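Local coordinates for protein phosphoribosylaminoimidazole carboxylase, ATPase subunit (Thermotoga maritima, PDB 3AX6) that probably catalyses the ATP-dependent carboxylation of 5-aminoimidazole ribonucleotide with hydrogencarbonate to N5-carboxyaminoimidazole ribonucleotide in purine biosynthesis, working as a homodimer, at residues F246-K249 against Q250-L254. Numbering follows the deposited sequence.
Sequences FLTK and QGEIL. With ADP (adenosine-5'-diphosphate), chain E.
Phe246 and Leu254 form an antiparallel hydrogen-bonded pair, with Phe246 N to Leu254 O at 2.7 Å and Leu254 N to Phe246 O at 2.9 Å. Leu247 and Ile253 follow as the non-hydrogen-bonded pair, and a type I turn from Thr248 to Gly251 reverses the chain. Thr248 N hydrogen-bonds to Glu252 O. Gly251 N hydrogen-bonds to Thr248 O at 3.2 Å and closes the turn. Gly251 takes a positive phi of 72°, a conformation that glycine adopts readily.

The Thr248 hydroxyl takes part in three bonds across the turn, one of them weak. Chi1 of 69° sets OG1 between its own backbone N and carbonyl carbon, facing the returning chain. OG1 donates to Glu252 OE1 at 2.8 Å, on the anti lone pair of that oxygen. It also accepts from Glu252 N at 3.0 Å, and weakly from Gln250 N. Glu252 thus meets one hydroxyl with both backbone and carboxylate.

On one face of the sheet, Leu247 CD1 touches Ile253 CG1 at 4.0 Å, and Tyr220 of helix 218-235 packs on both. On the other face, the Phe246 ring extends to the nucleotide, and its CZ lies 3.7 Å from ADP C8, which sits at the ring edge, near its plane. Ile174 and Glu177 of strand 174-184 also touch the Phe246 side chain. The arrangement is a beta hairpin within the ATP-grasp domain, whose second strand, 253-259, is outermost in its antiparallel sheet within this chain, and Phe246 forms part of the ADP pocket.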
ATOM      1  N   PHE A 246      23.508   1.429  18.827  1.00 13.58           N
ATOM      2  CA  PHE A 246      24.654   0.536  18.699  1.00 12.83           C
ATOM      3  C   PHE A 246      24.576  -0.534  19.773  1.00 12.71           C
ATOM      4  O   PHE A 246      24.271  -0.237  20.927  1.00 10.96           O
ATOM      5  CB  PHE A 246      25.979   1.269  18.922  1.00 13.18           C
ATOM      6  CG  PHE A 246      26.317   2.287  17.879  1.00 15.85           C
ATOM      7  CD1 PHE A 246      25.925   2.118  16.558  1.00 16.32           C
ATOM      8  CD2 PHE A 246      27.083   3.399  18.216  1.00 17.22           C
ATOM      9  CE1 PHE A 246      26.287   3.036  15.587  1.00 16.62           C
ATOM     10  CE2 PHE A 246      27.455   4.326  17.249  1.00 19.63           C
ATOM     11  CZ  PHE A 246      27.055   4.143  15.928  1.00 18.09           C
ATOM     12  N   LEU A 247      24.846  -1.775  19.387  1.00 14.76           N
ATOM     13  CA  LEU A 247      24.896  -2.883  20.333  1.00 17.20           C
ATOM     14  C   LEU A 247      26.395  -3.125  20.390  1.00 19.08           C
ATOM     15  O   LEU A 247      26.962  -3.654  19.435  1.00 19.39           O
ATOM     16  CB  LEU A 247      24.198  -4.132  19.788  1.00 17.34           C
ATOM     17  CG  LEU A 247      24.537  -5.427  20.552  1.00 16.86           C
ATOM     18  CD1 LEU A 247      24.109  -5.294  21.996  1.00 18.15           C
ATOM     19  CD2 LEU A 247      23.853  -6.625  19.915  1.00 16.03           C
ATOM     20  N   THR A 248      27.042  -2.711  21.482  1.00 19.38           N
ATOM     21  CA  THR A 248      28.492  -2.873  21.602  1.00 18.88           C
ATOM     22  C   THR A 248      28.913  -4.304  21.837  1.00 19.39           C
ATOM     23  O   THR A 248      28.089  -5.166  22.135  1.00 20.03           O
ATOM     24  CB  THR A 248      29.099  -2.020  22.741  1.00 18.30           C
ATOM     25  OG1 THR A 248      28.671  -2.527  24.014  1.00 18.02           O
ATOM     26  CG2 THR A 248      28.691  -0.568  22.590  1.00 16.67           C
ATOM     27  N   LYS A 249      30.212  -4.537  21.684  1.00 19.90           N
ATOM     28  CA  LYS A 249      30.810  -5.848  21.873  1.00 20.28           C
ATOM     29  C   LYS A 249      30.690  -6.240  23.338  1.00 19.42           C
ATOM     30  O   LYS A 249      30.700  -7.421  23.680  1.00 18.37           O
ATOM     31  CB  LYS A 249      32.284  -5.794  21.471  1.00 22.72           C
ATOM     32  CG  LYS A 249      33.070  -7.085  21.689  1.00 27.81           C
ATOM     33  CD  LYS A 249      34.539  -6.773  22.013  1.00 30.36           C
ATOM     34  CE  LYS A 249      35.451  -7.986  21.862  1.00 31.37           C
ATOM     35  NZ  LYS A 249      35.679  -8.325  20.424  1.00 30.63           N
ATOM     36  N   GLN A 250      30.571  -5.238  24.204  1.00 18.74           N
ATOM     37  CA  GLN A 250      30.453  -5.481  25.635  1.00 18.97           C
ATOM     38  C   GLN A 250      29.007  -5.483  26.153  1.00 18.84           C
ATOM     39  O   GLN A 250      28.761  -5.225  27.331  1.00 18.10           O
ATOM     40  CB  GLN A 250      31.289  -4.457  26.413  1.00 20.05           C
ATOM     41  CG  GLN A 250      32.779  -4.493  26.080  1.00 20.46           C
ATOM     42  CD  GLN A 250      33.133  -3.651  24.870  1.00 22.31           C
ATOM     43  OE1 GLN A 250      34.217  -3.783  24.302  1.00 26.38           O
ATOM     44  NE2 GLN A 250      32.226  -2.768  24.478  1.00 21.22           N
ATOM     45  N   GLY A 251      28.057  -5.752  25.260  1.00 17.47           N
ATOM     46  CA  GLY A 251      26.655  -5.831  25.646  1.00 16.92           C
ATOM     47  C   GLY A 251      25.866  -4.586  26.009  1.00 16.92           C
ATOM     48  O   GLY A 251      24.824  -4.698  26.647  1.00 16.83           O
ATOM     49  N   GLU A 252      26.328  -3.406  25.611  1.00 17.87           N
ATOM     50  CA  GLU A 252      25.608  -2.179  25.933  1.00 18.15           C
ATOM     51  C   GLU A 252      24.858  -1.677  24.701  1.00 18.69           C
ATOM     52  O   GLU A 252      25.313  -1.853  23.566  1.00 18.22           O
ATOM     53  CB  GLU A 252      26.575  -1.072  26.372  1.00 20.52           C
ATOM     54  CG  GLU A 252      27.732  -1.496  27.267  1.00 25.85           C
ATOM     55  CD  GLU A 252      28.979  -0.636  27.041  1.00 29.58           C
ATOM     56  OE1 GLU A 252      29.664  -0.809  25.998  1.00 27.72           O
ATOM     57  OE2 GLU A 252      29.266   0.225  27.902  1.00 32.58           O
ATOM     58  N   ILE A 253      23.711  -1.046  24.923  1.00 17.05           N
ATOM     59  CA  ILE A 253      22.953  -0.482  23.815  1.00 17.06           C
ATOM     60  C   ILE A 253      22.944   1.039  23.971  1.00 16.85           C
ATOM     61  O   ILE A 253      22.412   1.572  24.936  1.00 15.61           O
ATOM     62  CB  ILE A 253      21.535  -1.052  23.767  1.00 15.66           C
ATOM     63  CG1 ILE A 253      21.624  -2.547  23.431  1.00 12.31           C
ATOM     64  CG2 ILE A 253      20.697  -0.309  22.717  1.00 15.23           C
ATOM     65  CD1 ILE A 253      20.312  -3.253  23.399  1.00 14.15           C
ATOM     66  N   LEU A 254      23.579   1.720  23.018  1.00 17.02           N
ATOM     67  CA  LEU A 254      23.705   3.175  23.023  1.00 17.74           C
ATOM     68  C   LEU A 254      22.967   3.795  21.839  1.00 17.66           C
ATOM     69  O   LEU A 254      22.954   3.228  20.750  1.00 18.49           O
ATOM     70  CB  LEU A 254      25.191   3.560  22.943  1.00 16.10           C
ATOM     71  CG  LEU A 254      26.148   3.242  24.107  1.00 18.89           C
ATOM     72  CD1 LEU A 254      25.915   1.845  24.619  1.00 20.25           C
ATOM     73  CD2 LEU A 254      27.593   3.391  23.654  1.00 14.77           C
TER
HETATM   74  PB  ADP E 381      26.095   9.700   9.683  1.00 48.46           P
HETATM   75  O1B ADP E 381      24.917   8.818   9.920  1.00 47.85           O
HETATM   76  O2B ADP E 381      26.889   9.174   8.371  1.00 48.72           O
HETATM   77  O3B ADP E 381      25.551  11.275   9.448  1.00 47.13           O
HETATM   78  PA  ADP E 381      27.085   8.405  11.940  1.00 38.43           P
HETATM   79  O1A ADP E 381      26.961   8.874  13.341  1.00 34.95           O
HETATM   80  O2A ADP E 381      25.846   7.409  11.617  1.00 39.65           O
HETATM   81  O3A ADP E 381      27.132   9.730  10.960  1.00 43.77           O
HETATM   82  O5' ADP E 381      28.515   7.640  11.785  1.00 37.43           O
HETATM   83  C5' ADP E 381      28.424   6.699  10.703  1.00 32.89           C
HETATM   84  C4' ADP E 381      29.119   5.384  11.074  1.00 30.37           C
HETATM   85  O4' ADP E 381      30.350   5.636  11.825  1.00 28.36           O
HETATM   86  C3' ADP E 381      28.227   4.508  11.971  1.00 29.61           C
HETATM   87  O3' ADP E 381      27.328   3.688  11.209  1.00 31.86           O
HETATM   88  C2' ADP E 381      29.247   3.712  12.782  1.00 27.74           C
HETATM   89  O2' ADP E 381      29.609   2.501  12.115  1.00 28.42           O
HETATM   90  C1' ADP E 381      30.431   4.686  12.932  1.00 24.62           C
HETATM   91  N9  ADP E 381      30.416   5.366  14.245  1.00 22.53           N
HETATM   92  C8  ADP E 381      29.640   6.435  14.623  1.00 20.97           C
HETATM   93  N7  ADP E 381      29.887   6.765  15.855  1.00 20.10           N
HETATM   94  C5  ADP E 381      30.834   5.943  16.356  1.00 20.54           C
HETATM   95  C6  ADP E 381      31.494   5.812  17.608  1.00 19.54           C
HETATM   96  N6  ADP E 381      31.193   6.662  18.647  1.00 18.90           N
HETATM   97  N1  ADP E 381      32.422   4.842  17.762  1.00 21.36           N
HETATM   98  C2  ADP E 381      32.730   4.005  16.766  1.00 22.25           C
HETATM   99  N3  ADP E 381      32.132   4.092  15.575  1.00 22.37           N
HETATM  100  C4  ADP E 381      31.191   5.032  15.329  1.00 21.35           C